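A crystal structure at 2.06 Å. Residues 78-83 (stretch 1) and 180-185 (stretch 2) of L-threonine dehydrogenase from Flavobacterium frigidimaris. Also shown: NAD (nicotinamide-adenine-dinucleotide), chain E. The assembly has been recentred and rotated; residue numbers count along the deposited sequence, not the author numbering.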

# COMPACT_ATOMS: atom_id res chain seq x y z
N LEU A 78 -5.63 15.23 0.63
CA LEU A 78 -6.97 15.29 0.05
C LEU A 78 -7.74 14.11 0.67
O LEU A 78 -7.18 13.03 0.83
CB LEU A 78 -6.93 15.15 -1.48
CG LEU A 78 -6.27 16.28 -2.27
CD1 LEU A 78 -6.58 16.11 -3.75
CD2 LEU A 78 -6.78 17.63 -1.79
N LEU A 79 -9.00 14.33 1.01
CA LEU A 79 -9.82 13.29 1.63
C LEU A 79 -10.44 12.27 0.66
O LEU A 79 -10.37 12.44 -0.55
CB LEU A 79 -10.91 13.94 2.49
CG LEU A 79 -10.48 14.33 3.90
CD1 LEU A 79 -9.27 15.25 3.85
CD2 LEU A 79 -11.65 15.01 4.60
N SER A 80 -11.05 11.23 1.23
CA SER A 80 -11.66 10.15 0.47
C SER A 80 -12.49 10.53 -0.76
O SER A 80 -12.19 10.10 -1.86
CB SER A 80 -12.51 9.26 1.39
OG SER A 80 -13.57 10.00 1.99
N ALA A 81 -13.54 11.32 -0.56
CA ALA A 81 -14.38 11.71 -1.69
C ALA A 81 -13.68 12.65 -2.67
O ALA A 81 -13.75 12.45 -3.89
CB ALA A 81 -15.67 12.35 -1.17
N THR A 82 -13.01 13.67 -2.15
CA THR A 82 -12.30 14.62 -3.00
C THR A 82 -11.20 13.97 -3.84
O THR A 82 -11.02 14.30 -5.01
CB THR A 82 -11.66 15.74 -2.15
OG1 THR A 82 -12.68 16.43 -1.41
CG2 THR A 82 -10.93 16.73 -3.03
N ALA A 83 -10.48 13.03 -3.24
CA ALA A 83 -9.40 12.35 -3.93
C ALA A 83 -9.86 11.59 -5.17
O ALA A 83 -9.11 11.46 -6.14
CB ALA A 83 -8.69 11.40 -2.97
N PRO A 180 -16.08 20.44 6.71
CA PRO A 180 -15.26 19.27 6.39
C PRO A 180 -14.59 19.46 5.03
O PRO A 180 -15.01 20.31 4.24
CB PRO A 180 -16.28 18.13 6.40
CG PRO A 180 -17.53 18.81 5.91
CD PRO A 180 -17.51 20.12 6.67
N GLY A 181 -13.57 18.65 4.75
CA GLY A 181 -12.85 18.80 3.50
C GLY A 181 -13.24 17.87 2.37
O GLY A 181 -12.51 17.75 1.39
N GLY A 182 -14.38 17.20 2.49
CA GLY A 182 -14.80 16.31 1.43
C GLY A 182 -14.57 14.84 1.71
O GLY A 182 -14.10 14.10 0.85
N GLY A 183 -14.88 14.42 2.93
CA GLY A 183 -14.73 13.02 3.28
C GLY A 183 -16.05 12.35 2.96
O GLY A 183 -16.99 13.02 2.54
N THR A 184 -16.13 11.03 3.14
CA THR A 184 -17.37 10.31 2.85
C THR A 184 -18.34 10.39 4.02
O THR A 184 -19.54 10.12 3.87
CB THR A 184 -17.07 8.83 2.53
OG1 THR A 184 -16.19 8.75 1.41
CG2 THR A 184 -18.34 8.09 2.22
N THR A 185 -17.83 10.77 5.19
CA THR A 185 -18.63 10.87 6.40
C THR A 185 -19.13 12.30 6.66
O THR A 185 -19.76 12.56 7.68
CB THR A 185 -17.82 10.39 7.62
OG1 THR A 185 -16.56 11.08 7.66
CG2 THR A 185 -17.55 8.90 7.53
PA NAD E . -9.22 19.31 5.50
O1A NAD E . -10.35 19.95 6.22
O2A NAD E . -9.45 19.05 4.06
O5B NAD E . -7.87 20.09 5.77
C5B NAD E . -6.75 19.93 4.95
C4B NAD E . -5.90 21.18 5.01
O4B NAD E . -4.68 20.91 4.31
C3B NAD E . -6.59 22.39 4.34
O3B NAD E . -6.63 23.53 5.22
C2B NAD E . -5.77 22.59 3.06
O2B NAD E . -5.72 23.95 2.66
C1B NAD E . -4.40 22.04 3.49
N9A NAD E . -3.54 21.70 2.35
C8A NAD E . -3.94 21.05 1.18
N7A NAD E . -2.87 20.96 0.37
C5A NAD E . -1.82 21.51 1.02
C6A NAD E . -0.50 21.71 0.64
N6A NAD E . -0.11 21.39 -0.57
N1A NAD E . 0.36 22.34 1.50
C2A NAD E . -0.07 22.78 2.75
N3A NAD E . -1.39 22.62 3.14
C4A NAD E . -2.24 21.99 2.26
O3 NAD E . -8.94 17.87 6.14
PN NAD E . -9.10 17.37 7.67
O1N NAD E . -8.59 18.38 8.66
O2N NAD E . -10.46 16.78 7.76
O5D NAD E . -8.08 16.11 7.69
C5D NAD E . -6.72 16.27 8.12
C4D NAD E . -6.03 14.88 8.12
O4D NAD E . -6.80 13.96 8.86
C3D NAD E . -5.91 14.26 6.72
O3D NAD E . -4.71 13.50 6.66
C2D NAD E . -7.06 13.29 6.66
O2D NAD E . -6.80 12.33 5.67
C1D NAD E . -7.12 12.77 8.10
N1N NAD E . -8.46 12.23 8.39
C2N NAD E . -9.54 13.08 8.49
C3N NAD E . -10.80 12.56 8.77
C7N NAD E . -11.97 13.47 9.00
O7N NAD E . -13.19 12.84 9.19
N7N NAD E . -11.86 14.81 8.97
C4N NAD E . -10.98 11.17 8.92
C5N NAD E . -9.87 10.32 8.84
C6N NAD E . -8.62 10.85 8.56
O HOH W 1 -9.90 16.99 0.45

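Contact between residues 78-83 and 180-185 of L-threonine dehydrogenase, two pieces of one chain that lie about a hundred residues apart in sequence and bury 292 Å² between them, both sides summed. The polar centre of the contact is the carbonyl of Gly182, which faces the backbone amides of Ala81 and Thr82. Gly182 O accepts from Thr82 N at 3.2 Å with an N-H...O angle of 149°. It also accepts from Ala81 N, again at 3.2 Å, but there the angle closes to 122° and the bond is weak. One oxygen thus serves two successive amides, with Thr82 N the better aligned. Ser80 N, 4.2 Å from Gly182 O, is too far away to join them. The methyl of Ala81 packs against the same carbonyl, with Ala81 CB 3.1 Å from Gly182 O, and Leu79 CB approaches Gly182 O to 3.6 Å, so that the acceptor is lined by carbon as well as by N-H groups.

The preceding carbonyl is satisfied differently. Gly181 O accepts from the side chain of Thr82, whose OG1 lies 3.1 Å away with chi1 in the m well (-59°). Thr82 therefore donates twice to stretch 2, through its backbone N to Gly182 O and through its hydroxyl to Gly181 O. Gly181 O accepts a second hydrogen bond, from water 1, whose oxygen is 2.9 Å from it. That water in turn accepts from Leu79 N, also at 2.9 Å, and so gives the Leu79 amide a partner while bridging the two stretches. Within stretch 1, Leu79 O accepts from Ala83 N at 2.8 Å, a bond spanning four residues.

At the other end of the contact the two hydroxyls Ser80 OG and Thr184 OG1 are hydrogen-bonded at 3.0 Å, and either could be the donor. Ser80 takes chi1 p (61°) and Thr184 chi1 m (-59°). Ser80 OG also sits 3.0 Å from Thr184 N and 3.5 Å from Gly183 CA, close against the backbone of stretch 2.

The backbones come near at the glycines: the CA atoms of Ser80 and Gly183 are 5.1 Å apart, those of Thr82 and Gly182 5.4 Å. At Gly182 (phi/psi 103/43) a CB would fall 2.1 Å from Thr82 OG1, a clash, and would be jammed against the preceding carbonyl O. The backbone angles alone call for glycine here. At Gly181 a CB would lie 2.0 Å from NAD O2A; the existing Gly181 CA stays 3.5 Å from that phosphate oxygen. Leu79 supplies nonpolar packing, its CB directed toward stretch 2, with CD2 3.7 Å from Gly183 N and 4.0 Å from Gly181 C. Its other methyl, CD1, reaches 3.5 Å from NAD O3, so this one side chain touches both the glycine backbone and the cofactor's diphosphate.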